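Local coordinates for DNA processing protein DprA (Streptococcus pneumoniae, PDB 3UQZ) that helps load the RecA recombinase onto single-stranded DNA during transformation, binding the DNA cooperatively and protecting it from nucleases, at residues 3-8 with 73-78; 158-163 with 186-191; 221-226 with 253-258. All blocks are in the same frame, centred on the assembly; numbering follows the deposited sequence.

In the fold
The three contacts follow one another along the chain, and all reach the same mixed beta-sheet. Contact 1 fastens the first helix of the sterile alpha motif domain to strand 73-75, outermost within the chain. Contact 2 lies further in, between neighbouring parallel strands 161-164 and 189-192; its centre is about 23 Å from that of contact 1, and the two touch where F74 CE2 meets L191 CD2 at 3.7 Å. Contact 3 packs the loop that follows strand 218-222 against the start of helix 257-264, its centre about 27 Å from contact 2 and 39 Å from contact 1. One sheet thus connects the SAM-like domain to the far end of the Rossmann fold.

Contact 1: residues 3-8 with 73-78; sequences ITNYEI and SFSILD
The amide of N5 carries the tight part of this contact, its two ends engaged by S75, which ends strand 73-75 and opens the turn, and by D78, which closes it. S75 OG donates to N5 OD1 at 2.6 Å, arriving from above the carbonyl plane, whereas N5 ND2 reaches D78 OD2 tip to tip at 3.0 Å. The second bond is nearly straight (167°), runs in the amide plane and uses the syn lone pair of the carboxylate oxygen, although the two planes are turned 66° apart. With CG anti to the carbonyl carbon (chi1 -69°), N5 extends from the first turn of its helix toward the strand. D78 OD2 also accepts S75 N, from above the carboxylate plane, and S75 OG accepts L77 N at 3.3 Å in an ST turn, so the type I turn S75-D78 is braced from within. A water accepts from N5 ND2 and is hydrogen-bonded to S73 OG, bridging the segments beside the direct bonds.

The other side is looser and apolar. I8 is buried, its CD1 resting on S75 CB at 3.8 Å, while L77, whose CD1 meets I8 CD1 at 3.9 Å, is the exposed part, with L25 of helix 18-28 alongside.

Two donors on one oxygen should favour the ionised form of D78, and the paired bonds fix the amide orientation where the SAM-like domain meets the Rossmann-type sheet.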
loop_
_atom_site.group_PDB
_atom_site.type_symbol
_atom_site.label_atom_id
_atom_site.label_comp_id
_atom_site.label_asym_id
_atom_site.label_seq_id
_atom_site.Cartn_x
_atom_site.Cartn_y
_atom_site.Cartn_z
ATOM N N ILE A 3 49.459 3.879 7.537
ATOM C CA ILE A 3 48.387 3.090 6.919
ATOM C C ILE A 3 47.871 3.825 5.680
ATOM O O ILE A 3 47.153 4.822 5.797
ATOM C CB ILE A 3 47.239 2.668 7.889
ATOM C CG1 ILE A 3 47.781 2.090 9.216
ATOM C CG2 ILE A 3 46.278 1.681 7.200
ATOM C CD1 ILE A 3 46.779 2.128 10.376
ATOM N N THR A 4 48.284 3.344 4.499
ATOM C CA THR A 4 47.881 3.866 3.183
ATOM C C THR A 4 46.745 2.974 2.653
ATOM O O THR A 4 46.385 2.002 3.332
ATOM C CB THR A 4 49.095 3.855 2.215
ATOM O OG1 THR A 4 49.603 2.531 2.093
ATOM C CG2 THR A 4 50.203 4.786 2.640
ATOM N N ASN A 5 46.193 3.273 1.447
ATOM C CA ASN A 5 45.136 2.437 0.858
ATOM C C ASN A 5 45.646 1.024 0.581
ATOM O O ASN A 5 44.909 0.057 0.809
ATOM C CB ASN A 5 44.533 3.057 -0.400
ATOM C CG ASN A 5 43.701 4.297 -0.170
ATOM O OD1 ASN A 5 43.489 4.750 0.973
ATOM N ND2 ASN A 5 43.236 4.892 -1.275
ATOM N N TYR A 6 46.926 0.901 0.147
ATOM C CA TYR A 6 47.569 -0.403 -0.083
ATOM C C TYR A 6 47.651 -1.199 1.227
ATOM O O TYR A 6 47.451 -2.418 1.215
ATOM C CB TYR A 6 48.977 -0.244 -0.709
ATOM C CG TYR A 6 49.763 -1.539 -0.728
ATOM C CD1 TYR A 6 49.469 -2.541 -1.646
ATOM C CD2 TYR A 6 50.739 -1.800 0.231
ATOM C CE1 TYR A 6 50.133 -3.766 -1.617
ATOM C CE2 TYR A 6 51.407 -3.022 0.271
ATOM C CZ TYR A 6 51.113 -3.996 -0.664
ATOM O OH TYR A 6 51.792 -5.187 -0.640
ATOM N N GLU A 7 47.958 -0.508 2.344
ATOM C CA GLU A 7 48.066 -1.144 3.653
ATOM C C GLU A 7 46.719 -1.626 4.143
ATOM O O GLU A 7 46.645 -2.732 4.687
ATOM C CB GLU A 7 48.772 -0.246 4.672
ATOM C CG GLU A 7 50.245 -0.018 4.371
ATOM C CD GLU A 7 51.168 -1.209 4.539
ATOM O OE1 GLU A 7 50.776 -2.193 5.208
ATOM O OE2 GLU A 7 52.297 -1.147 4.002
ATOM N N ILE A 8 45.642 -0.848 3.868
ATOM C CA ILE A 8 44.263 -1.228 4.194
ATOM C C ILE A 8 43.958 -2.576 3.506
ATOM O O ILE A 8 43.527 -3.517 4.176
ATOM C CB ILE A 8 43.248 -0.107 3.819
ATOM C CG1 ILE A 8 43.375 1.109 4.782
ATOM C CG2 ILE A 8 41.833 -0.649 3.822
ATOM C CD1 ILE A 8 42.702 2.425 4.320
ATOM N N SER A 73 41.205 2.544 -6.783
ATOM C CA SER A 73 40.462 2.444 -5.533
ATOM C C SER A 73 40.427 3.758 -4.774
ATOM O O SER A 73 41.080 4.728 -5.164
ATOM C CB SER A 73 41.064 1.346 -4.651
ATOM O OG SER A 73 42.455 1.528 -4.440
ATOM N N PHE A 74 39.625 3.788 -3.704
ATOM C CA PHE A 74 39.480 4.882 -2.746
ATOM C C PHE A 74 39.034 4.284 -1.419
ATOM O O PHE A 74 38.381 3.235 -1.407
ATOM C CB PHE A 74 38.532 5.996 -3.240
ATOM C CG PHE A 74 37.063 5.644 -3.360
ATOM C CD1 PHE A 74 36.178 5.917 -2.318
ATOM C CD2 PHE A 74 36.560 5.055 -4.522
ATOM C CE1 PHE A 74 34.826 5.569 -2.413
ATOM C CE2 PHE A 74 35.204 4.715 -4.618
ATOM C CZ PHE A 74 34.347 4.981 -3.566
ATOM N N SER A 75 39.434 4.910 -0.302
ATOM C CA SER A 75 39.117 4.420 1.040
ATOM C C SER A 75 38.328 5.446 1.837
ATOM O O SER A 75 38.201 6.593 1.409
ATOM C CB SER A 75 40.399 4.056 1.788
ATOM O OG SER A 75 41.153 5.209 2.129
ATOM N N ILE A 76 37.869 5.047 3.034
ATOM C CA ILE A 76 37.158 5.899 3.984
ATOM C C ILE A 76 38.039 7.097 4.454
ATOM O O ILE A 76 37.515 8.040 5.039
ATOM C CB ILE A 76 36.569 5.030 5.139
ATOM C CG1 ILE A 76 35.383 5.741 5.864
ATOM C CG2 ILE A 76 37.654 4.518 6.094
ATOM C CD1 ILE A 76 34.321 4.806 6.494
ATOM N N LEU A 77 39.361 7.063 4.169
ATOM C CA LEU A 77 40.325 8.123 4.508
ATOM C C LEU A 77 40.358 9.226 3.440
ATOM O O LEU A 77 40.720 10.363 3.746
ATOM C CB LEU A 77 41.750 7.548 4.715
ATOM C CG LEU A 77 41.952 6.485 5.846
ATOM C CD1 LEU A 77 43.394 5.970 5.865
ATOM C CD2 LEU A 77 41.551 7.003 7.247
ATOM N N ASP A 78 39.966 8.889 2.199
ATOM C CA ASP A 78 39.929 9.796 1.054
ATOM C C ASP A 78 38.739 10.746 1.051
ATOM O O ASP A 78 37.665 10.406 1.539
ATOM C CB ASP A 78 40.036 9.011 -0.265
ATOM C CG ASP A 78 41.349 8.245 -0.417
ATOM O OD1 ASP A 78 42.408 8.779 -0.001
ATOM O OD2 ASP A 78 41.322 7.118 -0.951
HETATM O O HOH W 1 43.677 3.767 -3.618
#

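Contact 2: residues 158-163 with 186-191; sequences GGKTIA and NDHLVL
Two main-chain hydrogen bonds hold strands 161-163 and 189-191 together in parallel register. A163 N donates to L189 O at 3.0 Å, and A163 O receives L191 N at 2.7 Å; both donors approach nearly along the C=O axis. Between these bonds, V190 CA lies 3.4 Å from A163 O in a CA-H...O contact. Side chains reinforce the pairing on both faces: I162 CG2 crosses obliquely onto L191 CD1 at 3.9 Å, with L189 on the same face, while A163 and V190 occupy the other.

Before the strands pair, the chains diverge around the ring of H188. K160 folds over one ring face, its chain bent at chi2 and chi3, which brings NZ to D187 O at 3.2 Å; this donor stands above the carbonyl plane. The methyl CG2 of T161 lies 4.0 Å from the plane of the H188 ring on the opposite face, offset toward the rim. G159 O sits at the edge, 3.5 Å from H188 CE1. The lysine ammonium over one face would be expected to disfavour a protonated imidazole.

Further out, T161 OG1 is bonded to I138 O on strand 137-140, which fixes its rotation and turns the methyl to the ring. G158 ends helix 146-157 in a Schellman motif and leads the chain into strand 161-164. The pair belongs to the beta-alpha-beta unit of strand 161-164, helix 178-187 and strand 189-192, with I184 of that helix touching A163 and V190 and strand 137-140 lying along the other edge of strand 161-164.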
loop_
_atom_site.group_PDB
_atom_site.type_symbol
_atom_site.label_atom_id
_atom_site.label_comp_id
_atom_site.label_asym_id
_atom_site.label_seq_id
_atom_site.Cartn_x
_atom_site.Cartn_y
_atom_site.Cartn_z
ATOM N N GLY A 158 18.576 8.328 -20.790
ATOM C CA GLY A 158 19.726 9.208 -20.954
ATOM C C GLY A 158 20.267 9.650 -19.604
ATOM O O GLY A 158 20.878 10.720 -19.488
ATOM N N GLY A 159 20.028 8.822 -18.584
ATOM C CA GLY A 159 20.447 9.069 -17.209
ATOM C C GLY A 159 21.699 8.325 -16.795
ATOM O O GLY A 159 22.359 7.681 -17.614
ATOM N N LYS A 160 22.031 8.407 -15.506
ATOM C CA LYS A 160 23.243 7.791 -14.969
ATOM C C LYS A 160 22.954 6.647 -14.022
ATOM O O LYS A 160 21.960 6.694 -13.305
ATOM C CB LYS A 160 24.135 8.854 -14.293
ATOM C CG LYS A 160 24.554 10.041 -15.195
ATOM C CD LYS A 160 25.292 9.685 -16.512
ATOM C CE LYS A 160 26.709 9.178 -16.345
ATOM N NZ LYS A 160 27.325 8.836 -17.654
ATOM N N THR A 161 23.827 5.623 -14.014
ATOM C CA THR A 161 23.707 4.460 -13.130
ATOM C C THR A 161 25.013 4.040 -12.414
ATOM O O THR A 161 26.099 4.131 -12.995
ATOM C CB THR A 161 22.993 3.279 -13.838
ATOM O OG1 THR A 161 22.549 2.353 -12.850
ATOM C CG2 THR A 161 23.875 2.550 -14.833
ATOM N N ILE A 162 24.888 3.557 -11.158
ATOM C CA ILE A 162 26.002 2.997 -10.381
ATOM C C ILE A 162 25.661 1.540 -10.084
ATOM O O ILE A 162 24.568 1.262 -9.591
ATOM C CB ILE A 162 26.336 3.773 -9.065
ATOM C CG1 ILE A 162 26.764 5.223 -9.340
ATOM C CG2 ILE A 162 27.410 3.034 -8.228
ATOM C CD1 ILE A 162 26.811 6.116 -8.107
ATOM N N ALA A 163 26.589 0.613 -10.377
ATOM C CA ALA A 163 26.445 -0.812 -10.058
ATOM C C ALA A 163 27.389 -1.192 -8.909
ATOM O O ALA A 163 28.562 -0.803 -8.915
ATOM C CB ALA A 163 26.733 -1.673 -11.268
ATOM N N ASN A 186 32.503 1.317 -18.506
ATOM C CA ASN A 186 33.022 2.254 -19.507
ATOM C C ASN A 186 32.497 3.682 -19.305
ATOM O O ASN A 186 33.283 4.599 -19.049
ATOM C CB ASN A 186 32.650 1.799 -20.922
ATOM C CG ASN A 186 33.314 0.547 -21.394
ATOM O OD1 ASN A 186 34.523 0.349 -21.214
ATOM N ND2 ASN A 186 32.541 -0.293 -22.090
ATOM N N ASP A 187 31.182 3.867 -19.473
ATOM C CA ASP A 187 30.526 5.166 -19.432
ATOM C C ASP A 187 30.013 5.661 -18.090
ATOM O O ASP A 187 29.814 6.869 -17.949
ATOM C CB ASP A 187 29.389 5.198 -20.469
ATOM C CG ASP A 187 29.829 5.166 -21.924
ATOM O OD1 ASP A 187 30.992 4.790 -22.186
ATOM O OD2 ASP A 187 28.999 5.495 -22.800
ATOM N N HIS A 188 29.777 4.744 -17.120
ATOM C CA HIS A 188 29.208 5.031 -15.796
ATOM C C HIS A 188 30.192 4.658 -14.675
ATOM O O HIS A 188 31.370 4.958 -14.814
ATOM C CB HIS A 188 27.849 4.307 -15.676
ATOM C CG HIS A 188 26.885 4.713 -16.743
ATOM N ND1 HIS A 188 25.958 5.709 -16.525
ATOM C CD2 HIS A 188 26.808 4.317 -18.036
ATOM C CE1 HIS A 188 25.333 5.878 -17.681
ATOM N NE2 HIS A 188 25.816 5.068 -18.623
ATOM N N LEU A 189 29.734 4.003 -13.580
ATOM C CA LEU A 189 30.575 3.598 -12.449
ATOM C C LEU A 189 30.179 2.223 -11.863
ATOM O O LEU A 189 29.003 1.979 -11.579
ATOM C CB LEU A 189 30.518 4.682 -11.362
ATOM C CG LEU A 189 31.315 4.473 -10.065
ATOM C CD1 LEU A 189 32.833 4.439 -10.311
ATOM C CD2 LEU A 189 30.963 5.550 -9.052
ATOM N N VAL A 190 31.172 1.335 -11.685
ATOM C CA VAL A 190 30.997 0.014 -11.074
ATOM C C VAL A 190 31.851 0.021 -9.815
ATOM O O VAL A 190 33.038 0.352 -9.888
ATOM C CB VAL A 190 31.382 -1.191 -11.990
ATOM C CG1 VAL A 190 30.999 -2.516 -11.341
ATOM C CG2 VAL A 190 30.755 -1.086 -13.371
ATOM N N LEU A 191 31.252 -0.319 -8.670
ATOM C CA LEU A 191 31.957 -0.383 -7.388
ATOM C C LEU A 191 32.026 -1.829 -6.874
ATOM O O LEU A 191 31.109 -2.633 -7.119
ATOM C CB LEU A 191 31.285 0.509 -6.334
ATOM C CG LEU A 191 31.265 2.018 -6.581
ATOM C CD1 LEU A 191 30.260 2.701 -5.648
ATOM C CD2 LEU A 191 32.668 2.649 -6.430
#

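Contact 3: residues 221-226 with 253-258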
loop_
_atom_site.group_PDB
_atom_site.type_symbol
_atom_site.label_atom_id
_atom_site.label_comp_id
_atom_site.label_asym_id
_atom_site.label_seq_id
_atom_site.Cartn_x
_atom_site.Cartn_y
_atom_site.Cartn_z
ATOM N N VAL A 221 11.611 -0.271 -3.958
ATOM C CA VAL A 221 11.332 -1.716 -3.990
ATOM C C VAL A 221 10.267 -2.040 -5.010
ATOM O O VAL A 221 9.287 -1.308 -5.145
ATOM C CB VAL A 221 10.940 -2.374 -2.651
ATOM C CG1 VAL A 221 11.811 -3.586 -2.355
ATOM C CG2 VAL A 221 10.879 -1.385 -1.497
ATOM N N ALA A 222 10.430 -3.181 -5.665
ATOM C CA ALA A 222 9.498 -3.716 -6.637
ATOM C C ALA A 222 9.642 -5.211 -6.642
ATOM O O ALA A 222 10.753 -5.735 -6.756
ATOM C CB ALA A 222 9.789 -3.167 -8.015
ATOM N N GLU A 223 8.512 -5.898 -6.492
ATOM C CA GLU A 223 8.424 -7.352 -6.479
ATOM C C GLU A 223 9.344 -8.002 -5.454
ATOM O O GLU A 223 10.141 -8.866 -5.796
ATOM C CB GLU A 223 8.550 -7.959 -7.897
ATOM C CG GLU A 223 7.439 -7.519 -8.841
ATOM C CD GLU A 223 7.054 -8.484 -9.943
ATOM O OE1 GLU A 223 7.863 -9.386 -10.269
ATOM O OE2 GLU A 223 5.954 -8.309 -10.514
ATOM N N ALA A 224 9.224 -7.588 -4.197
ATOM C CA ALA A 224 9.976 -8.179 -3.101
ATOM C C ALA A 224 9.070 -9.235 -2.475
ATOM O O ALA A 224 7.912 -8.953 -2.164
ATOM C CB ALA A 224 10.361 -7.116 -2.082
ATOM N N LYS A 225 9.552 -10.479 -2.430
ATOM C CA LYS A 225 8.822 -11.604 -1.851
ATOM C C LYS A 225 9.032 -11.579 -0.347
ATOM O O LYS A 225 9.881 -10.832 0.141
ATOM C CB LYS A 225 9.340 -12.935 -2.411
ATOM C CG LYS A 225 8.890 -13.211 -3.824
ATOM C CD LYS A 225 9.705 -14.308 -4.426
ATOM C CE LYS A 225 9.695 -14.187 -5.922
ATOM N NZ LYS A 225 10.203 -15.422 -6.568
HETATM N N MSE A 226 8.262 -12.375 0.398
HETATM C CA MSE A 226 8.470 -12.473 1.835
HETATM C C MSE A 226 9.781 -13.226 2.029
HETATM O O MSE A 226 10.144 -14.051 1.188
HETATM C CB MSE A 226 7.319 -13.221 2.507
HETATM C CG MSE A 226 6.062 -12.391 2.628
HETATM SE SE MSE A 226 6.243 -10.760 3.692
HETATM C CE MSE A 226 4.332 -10.405 3.885
ATOM N N ASP A 253 -0.221 -13.231 -6.695
ATOM C CA ASP A 253 1.114 -13.755 -7.082
ATOM C C ASP A 253 2.054 -14.191 -5.983
ATOM O O ASP A 253 2.852 -15.102 -6.213
ATOM C CB ASP A 253 1.937 -12.710 -7.858
ATOM C CG ASP A 253 1.371 -12.189 -9.145
ATOM O OD1 ASP A 253 0.847 -13.001 -9.932
ATOM O OD2 ASP A 253 1.615 -11.004 -9.453
ATOM N N GLY A 254 2.113 -13.430 -4.896
ATOM C CA GLY A 254 3.088 -13.670 -3.836
ATOM C C GLY A 254 4.361 -12.868 -4.073
ATOM O O GLY A 254 5.186 -12.701 -3.166
ATOM N N LEU A 255 4.506 -12.344 -5.307
ATOM C CA LEU A 255 5.623 -11.538 -5.774
ATOM C C LEU A 255 5.787 -10.203 -5.059
ATOM O O LEU A 255 6.922 -9.806 -4.824
ATOM C CB LEU A 255 5.503 -11.294 -7.284
ATOM C CG LEU A 255 6.064 -12.376 -8.194
ATOM C CD1 LEU A 255 5.482 -12.251 -9.569
ATOM C CD2 LEU A 255 7.589 -12.311 -8.261
ATOM N N SER A 256 4.684 -9.494 -4.743
ATOM C CA SER A 256 4.765 -8.179 -4.093
ATOM C C SER A 256 4.434 -8.177 -2.595
ATOM O O SER A 256 4.199 -7.110 -2.029
ATOM C CB SER A 256 3.921 -7.156 -4.846
ATOM O OG SER A 256 4.448 -6.902 -6.136
ATOM N N ASP A 257 4.461 -9.361 -1.951
ATOM C CA ASP A 257 4.137 -9.536 -0.535
ATOM C C ASP A 257 5.027 -8.732 0.395
ATOM O O ASP A 257 4.544 -8.203 1.393
ATOM C CB ASP A 257 4.144 -11.028 -0.136
ATOM C CG ASP A 257 3.016 -11.906 -0.680
ATOM O OD1 ASP A 257 2.192 -11.403 -1.486
ATOM O OD2 ASP A 257 2.975 -13.110 -0.320
ATOM N N GLY A 258 6.312 -8.656 0.064
ATOM C CA GLY A 258 7.310 -7.925 0.836
ATOM C C GLY A 258 7.112 -6.427 0.759
ATOM O O GLY A 258 7.259 -5.737 1.767
HETATM O O HOH W 2 5.849 -4.731 -6.833
HETATM O O HOH W 3 6.189 -13.769 -0.802
#
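L255 lies alongside E223, the two side chains pointing the same way, so that its methyl carbon CD2 comes 3.6 Å from E223 OE1. The extended K225 runs beside the same leucine, CE meeting L255 CD2 at 3.7 Å. The carboxylate of E223 is anchored by S118 OG, which bonds OE2, and the side chain of L255 touches S118 as well.

G258 N, in the first turn of helix 257-264, donates to A224 O at 2.8 Å, entering from above the carbonyl plane with a bent N-H...O angle of 140°. Absence of a side chain at G258 permits this approach, since a CB there would collide with A224 O and K225 O. One water accepts from E223 N at 2.9 Å and donates to S256 OG; another links M226 N with G254 O. The selenomethionine M226 crosses D257 at about a right angle: its chain bends at chi2 (-61°), CG meets D257 CB at 3.6 Å, and the CE methyl comes next to D257 O.

E223 has a positive phi (54°), which bends the backbone in the loop after the strand. A sulfate, probably from the crystallisation liquor, is bound about 6 Å from the K225 side chain. Loops at the C-terminal ends of the parallel strands are where Rossmann-type folds usually place their binding sites; here the loop after strand 218-222 meets the start of helix 257-264.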